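Local coordinates for protein diaminobutyrate-pyruvate transaminase and L-2,4-diaminobutyrate decarboxylase (Vibrio parahaemolyticus, PDB 2QMA) that probably uses pyridoxal phosphate to decarboxylate L-2,4-diaminobutyrate through this C-terminal domain, within a longer protein that also carries an aminotransferase domain, at residues A436-E448 / L457-K469. Numbering follows the deposited sequence.
Sequences ADLDELNKALRLE and LGETIVDGKTALK
Leu468 of strand 465-469 lies against helix 438-448 with its two methyls divided between neighbours: CD1 reaches Leu445 CD1 at 3.9 Å, while CD2 lies against Arg446 CB. A chi1 of 88°, uncommon in a helix, sets Leu445 CG between backbone N and carbonyl carbon and brings CD1 to Leu468; Leu457 CD1 touches Leu445 CD1 at 4.3 Å. Asn442 crosses Leu468 at about a right angle, yet its amide is spoken for: OD1 accepts from Ala431 N, and ND2 donates to Leu438 O. Near the helix start, Thr466 N gives Asp439 OD1 a firm, nearly straight bond (3.0 Å, 168°) from above the carboxylate plane, and a water links OD1 to Thr466 O.

Toward solvent the contact is looser. Lys443 NZ reaches Thr466 OG1 only weakly. Arg446 CD lies against Glu459 OE2 and CB; NE bonds weakly to Leu457 O, and NH1 makes a long salt bridge to Glu459 OE2 (3.4 Å), guanidinium and carboxylate planes 66° apart. Waters join Lys443 O to Glu459 OE2, Arg446 O to Leu457 N, and Arg446 NH2 to Leu457 O; NH2 also forms a long, weak ion pair with Asp133 of the second subunit.

The contact illustrates apolar packing flanked by polar ties. Its hairpin, closed by a type I' turn, supplies outermost strand 458-462 and inner strand 465-471, which neighbours 426-431; helix 479-495 packs against Leu445 and Leu457.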
loop_
_atom_site.group_PDB
_atom_site.type_symbol
_atom_site.label_atom_id
_atom_site.label_comp_id
_atom_site.label_asym_id
_atom_site.label_seq_id
_atom_site.Cartn_x
_atom_site.Cartn_y
_atom_site.Cartn_z
ATOM N N ALA A 436 -41.184 -0.562 -21.157
ATOM C CA ALA A 436 -39.882 -1.271 -21.072
ATOM C C ALA A 436 -39.557 -1.823 -19.683
ATOM O O ALA A 436 -39.961 -1.249 -18.657
ATOM C CB ALA A 436 -38.750 -0.365 -21.526
ATOM N N ASP A 437 -38.834 -2.941 -19.650
ATOM C CA ASP A 437 -38.293 -3.459 -18.393
ATOM C C ASP A 437 -37.179 -2.484 -17.973
ATOM O O ASP A 437 -36.202 -2.296 -18.698
ATOM C CB ASP A 437 -37.778 -4.890 -18.575
ATOM C CG ASP A 437 -37.341 -5.546 -17.256
ATOM O OD1 ASP A 437 -36.750 -4.881 -16.379
ATOM O OD2 ASP A 437 -37.576 -6.762 -17.097
ATOM N N LEU A 438 -37.360 -1.825 -16.832
ATOM C CA LEU A 438 -36.403 -0.825 -16.362
ATOM C C LEU A 438 -35.141 -1.443 -15.791
ATOM O O LEU A 438 -34.050 -0.923 -16.007
ATOM C CB LEU A 438 -37.048 0.130 -15.350
ATOM C CG LEU A 438 -38.364 0.771 -15.817
ATOM C CD1 LEU A 438 -38.954 1.595 -14.691
ATOM C CD2 LEU A 438 -38.204 1.588 -17.115
ATOM N N ASP A 439 -35.278 -2.545 -15.054
ATOM C CA ASP A 439 -34.099 -3.241 -14.536
ATOM C C ASP A 439 -33.189 -3.624 -15.702
ATOM O O ASP A 439 -31.963 -3.458 -15.639
ATOM C CB ASP A 439 -34.484 -4.474 -13.688
ATOM C CG ASP A 439 -34.983 -4.097 -12.286
ATOM O OD1 ASP A 439 -34.786 -2.936 -11.856
ATOM O OD2 ASP A 439 -35.573 -4.959 -11.589
ATOM N N GLU A 440 -33.810 -4.094 -16.778
ATOM C CA GLU A 440 -33.085 -4.534 -17.957
ATOM C C GLU A 440 -32.471 -3.346 -18.676
ATOM O O GLU A 440 -31.307 -3.403 -19.075
ATOM C CB GLU A 440 -34.017 -5.316 -18.892
ATOM C CG GLU A 440 -33.328 -5.866 -20.129
ATOM C CD GLU A 440 -34.277 -6.073 -21.297
ATOM O OE1 GLU A 440 -35.478 -6.349 -21.069
ATOM O OE2 GLU A 440 -33.818 -5.942 -22.451
ATOM N N LEU A 441 -33.268 -2.283 -18.830
ATOM C CA LEU A 441 -32.873 -1.082 -19.561
ATOM C C LEU A 441 -31.701 -0.400 -18.874
ATOM O O LEU A 441 -30.694 -0.103 -19.502
ATOM C CB LEU A 441 -34.060 -0.117 -19.698
ATOM C CG LEU A 441 -33.770 1.328 -20.106
ATOM C CD1 LEU A 441 -33.222 1.373 -21.534
ATOM C CD2 LEU A 441 -34.986 2.237 -19.957
ATOM N N ASN A 442 -31.817 -0.193 -17.565
ATOM C CA ASN A 442 -30.755 0.493 -16.830
ATOM C C ASN A 442 -29.458 -0.304 -16.689
ATOM O O ASN A 442 -28.356 0.262 -16.733
ATOM C CB ASN A 442 -31.273 1.018 -15.487
ATOM C CG ASN A 442 -32.201 2.185 -15.658
ATOM O OD1 ASN A 442 -31.755 3.336 -15.770
ATOM N ND2 ASN A 442 -33.511 1.910 -15.684
ATOM N N LYS A 443 -29.568 -1.621 -16.553
ATOM C CA LYS A 443 -28.374 -2.464 -16.640
ATOM C C LYS A 443 -27.649 -2.335 -17.982
ATOM O O LYS A 443 -26.421 -2.176 -18.032
ATOM C CB LYS A 443 -28.718 -3.926 -16.371
ATOM C CG LYS A 443 -28.855 -4.207 -14.902
ATOM C CD LYS A 443 -28.322 -5.588 -14.574
ATOM C CE LYS A 443 -29.458 -6.550 -14.370
ATOM N NZ LYS A 443 -30.422 -6.075 -13.334
ATOM N N ALA A 444 -28.409 -2.395 -19.067
ATOM C CA ALA A 444 -27.823 -2.389 -20.380
ATOM C C ALA A 444 -27.208 -1.005 -20.664
ATOM O O ALA A 444 -26.082 -0.918 -21.148
ATOM C CB ALA A 444 -28.855 -2.780 -21.419
ATOM N N LEU A 445 -27.907 0.072 -20.296
ATOM C CA LEU A 445 -27.349 1.377 -20.591
ATOM C C LEU A 445 -26.079 1.669 -19.778
ATOM O O LEU A 445 -25.144 2.272 -20.307
ATOM C CB LEU A 445 -28.396 2.493 -20.520
ATOM C CG LEU A 445 -28.764 3.245 -19.271
ATOM C CD1 LEU A 445 -27.627 4.221 -18.902
ATOM C CD2 LEU A 445 -30.077 3.985 -19.553
ATOM N N ARG A 446 -26.010 1.186 -18.540
ATOM C CA ARG A 446 -24.784 1.372 -17.783
ATOM C C ARG A 446 -23.557 0.712 -18.432
ATOM O O ARG A 446 -22.515 1.347 -18.573
ATOM C CB ARG A 446 -24.918 0.932 -16.334
ATOM C CG ARG A 446 -23.708 1.356 -15.558
ATOM C CD ARG A 446 -23.219 0.210 -14.801
ATOM N NE ARG A 446 -21.772 0.067 -14.740
ATOM C CZ ARG A 446 -21.148 -1.064 -15.041
ATOM N NH1 ARG A 446 -21.841 -2.124 -15.447
ATOM N NH2 ARG A 446 -19.833 -1.136 -14.939
ATOM N N LEU A 447 -23.688 -0.560 -18.814
ATOM C CA LEU A 447 -22.587 -1.272 -19.454
ATOM C C LEU A 447 -22.231 -0.702 -20.847
ATOM O O LEU A 447 -21.054 -0.543 -21.190
ATOM C CB LEU A 447 -22.917 -2.761 -19.544
ATOM C CG LEU A 447 -21.930 -3.588 -20.381
ATOM C CD1 LEU A 447 -20.581 -3.571 -19.660
ATOM C CD2 LEU A 447 -22.429 -5.032 -20.588
ATOM N N GLU A 448 -23.247 -0.382 -21.643
ATOM C CA GLU A 448 -23.034 0.269 -22.943
ATOM C C GLU A 448 -22.362 1.643 -22.849
ATOM O O GLU A 448 -21.472 1.947 -23.634
ATOM C CB GLU A 448 -24.364 0.401 -23.695
ATOM C CG GLU A 448 -24.814 -0.899 -24.280
ATOM C CD GLU A 448 -23.685 -1.541 -25.035
ATOM O OE1 GLU A 448 -23.200 -0.913 -26.011
ATOM O OE2 GLU A 448 -23.260 -2.645 -24.620
ATOM N N LEU A 457 -20.583 5.178 -15.126
ATOM C CA LEU A 457 -21.708 5.359 -14.214
ATOM C C LEU A 457 -21.734 4.239 -13.188
ATOM O O LEU A 457 -21.326 3.122 -13.487
ATOM C CB LEU A 457 -23.029 5.315 -14.980
ATOM C CG LEU A 457 -23.199 6.408 -16.030
ATOM C CD1 LEU A 457 -24.492 6.215 -16.813
ATOM C CD2 LEU A 457 -23.095 7.809 -15.368
ATOM N N GLY A 458 -22.214 4.544 -11.993
ATOM C CA GLY A 458 -22.335 3.512 -10.940
ATOM C C GLY A 458 -23.643 2.746 -11.122
ATOM O O GLY A 458 -24.559 3.232 -11.776
ATOM N N GLU A 459 -23.748 1.542 -10.556
ATOM C CA GLU A 459 -25.036 0.863 -10.582
ATOM C C GLU A 459 -25.239 0.140 -9.287
ATOM O O GLU A 459 -24.319 -0.486 -8.769
ATOM C CB GLU A 459 -25.243 -0.044 -11.823
ATOM C CG GLU A 459 -24.966 -1.518 -11.672
ATOM C CD GLU A 459 -25.466 -2.332 -12.871
ATOM O OE1 GLU A 459 -26.472 -3.079 -12.728
ATOM O OE2 GLU A 459 -24.872 -2.202 -13.962
ATOM N N THR A 460 -26.421 0.288 -8.712
ATOM C CA THR A 460 -26.686 -0.403 -7.465
ATOM C C THR A 460 -28.135 -0.877 -7.390
ATOM O O THR A 460 -28.835 -0.905 -8.397
ATOM C CB THR A 460 -26.233 0.430 -6.255
ATOM O OG1 THR A 460 -26.210 -0.401 -5.083
ATOM C CG2 THR A 460 -27.131 1.698 -6.048
ATOM N N ILE A 461 -28.565 -1.323 -6.217
ATOM C CA ILE A 461 -29.943 -1.717 -6.049
ATOM C C ILE A 461 -30.596 -0.867 -4.961
ATOM O O ILE A 461 -30.064 -0.716 -3.869
ATOM C CB ILE A 461 -30.069 -3.229 -5.796
ATOM C CG1 ILE A 461 -29.509 -4.014 -6.995
ATOM C CG2 ILE A 461 -31.531 -3.603 -5.532
ATOM C CD1 ILE A 461 -28.450 -5.037 -6.586
ATOM N N VAL A 462 -31.740 -0.282 -5.276
ATOM C CA VAL A 462 -32.404 0.613 -4.326
ATOM C C VAL A 462 -33.842 0.178 -4.282
ATOM O O VAL A 462 -34.552 0.326 -5.276
ATOM C CB VAL A 462 -32.337 2.097 -4.776
ATOM C CG1 VAL A 462 -32.819 3.013 -3.659
ATOM C CG2 VAL A 462 -30.935 2.476 -5.191
ATOM N N ASP A 463 -34.280 -0.371 -3.146
ATOM C CA ASP A 463 -35.635 -0.922 -3.055
ATOM C C ASP A 463 -35.851 -2.029 -4.086
ATOM O O ASP A 463 -36.887 -2.090 -4.765
ATOM C CB ASP A 463 -36.686 0.184 -3.252
ATOM C CG ASP A 463 -36.606 1.270 -2.192
ATOM O OD1 ASP A 463 -35.834 1.112 -1.223
ATOM O OD2 ASP A 463 -37.326 2.287 -2.326
ATOM N N GLY A 464 -34.853 -2.891 -4.222
ATOM C CA GLY A 464 -34.938 -4.014 -5.147
ATOM C C GLY A 464 -34.968 -3.617 -6.616
ATOM O O GLY A 464 -35.336 -4.437 -7.456
ATOM N N LYS A 465 -34.587 -2.371 -6.926
ATOM C CA LYS A 465 -34.594 -1.860 -8.301
ATOM C C LYS A 465 -33.175 -1.499 -8.740
ATOM O O LYS A 465 -32.405 -0.992 -7.938
ATOM C CB LYS A 465 -35.532 -0.660 -8.405
ATOM C CG LYS A 465 -36.972 -1.027 -8.080
ATOM C CD LYS A 465 -37.973 0.045 -8.444
ATOM C CE LYS A 465 -38.131 1.065 -7.340
ATOM N NZ LYS A 465 -38.690 0.466 -6.089
ATOM N N THR A 466 -32.806 -1.793 -9.983
ATOM C CA THR A 466 -31.496 -1.370 -10.493
ATOM C C THR A 466 -31.513 0.163 -10.575
ATOM O O THR A 466 -32.428 0.766 -11.160
ATOM C CB THR A 466 -31.139 -2.004 -11.869
ATOM O OG1 THR A 466 -30.805 -3.385 -11.684
ATOM C CG2 THR A 466 -29.941 -1.333 -12.477
ATOM N N ALA A 467 -30.526 0.771 -9.923
ATOM C CA ALA A 467 -30.352 2.215 -9.938
ATOM C C ALA A 467 -29.021 2.504 -10.600
ATOM O O ALA A 467 -28.058 1.762 -10.420
ATOM C CB ALA A 467 -30.356 2.772 -8.530
ATOM N N LEU A 468 -29.001 3.573 -11.390
ATOM C CA LEU A 468 -27.751 4.220 -11.787
ATOM C C LEU A 468 -27.284 5.149 -10.682
ATOM O O LEU A 468 -28.086 5.641 -9.916
ATOM C CB LEU A 468 -27.965 5.038 -13.051
ATOM C CG LEU A 468 -28.482 4.200 -14.239
ATOM C CD1 LEU A 468 -28.932 5.165 -15.299
ATOM C CD2 LEU A 468 -27.393 3.266 -14.753
ATOM N N LYS A 469 -25.977 5.386 -10.640
ATOM C CA LYS A 469 -25.350 6.232 -9.639
ATOM C C LYS A 469 -24.311 7.197 -10.206
ATOM O O LYS A 469 -23.440 6.813 -11.010
ATOM C CB LYS A 469 -24.696 5.378 -8.526
ATOM C CG LYS A 469 -23.881 6.192 -7.525
ATOM C CD LYS A 469 -23.440 5.325 -6.299
ATOM C CE LYS A 469 -22.374 4.294 -6.678
ATOM N NZ LYS A 469 -21.871 3.607 -5.410
HETATM O O HOH W 1 -34.606 -0.085 -12.831
HETATM O O HOH W 2 -24.926 -3.423 -16.103
HETATM O O HOH W 3 -21.358 3.508 -17.359
HETATM O O HOH W 4 -19.233 1.562 -14.904
#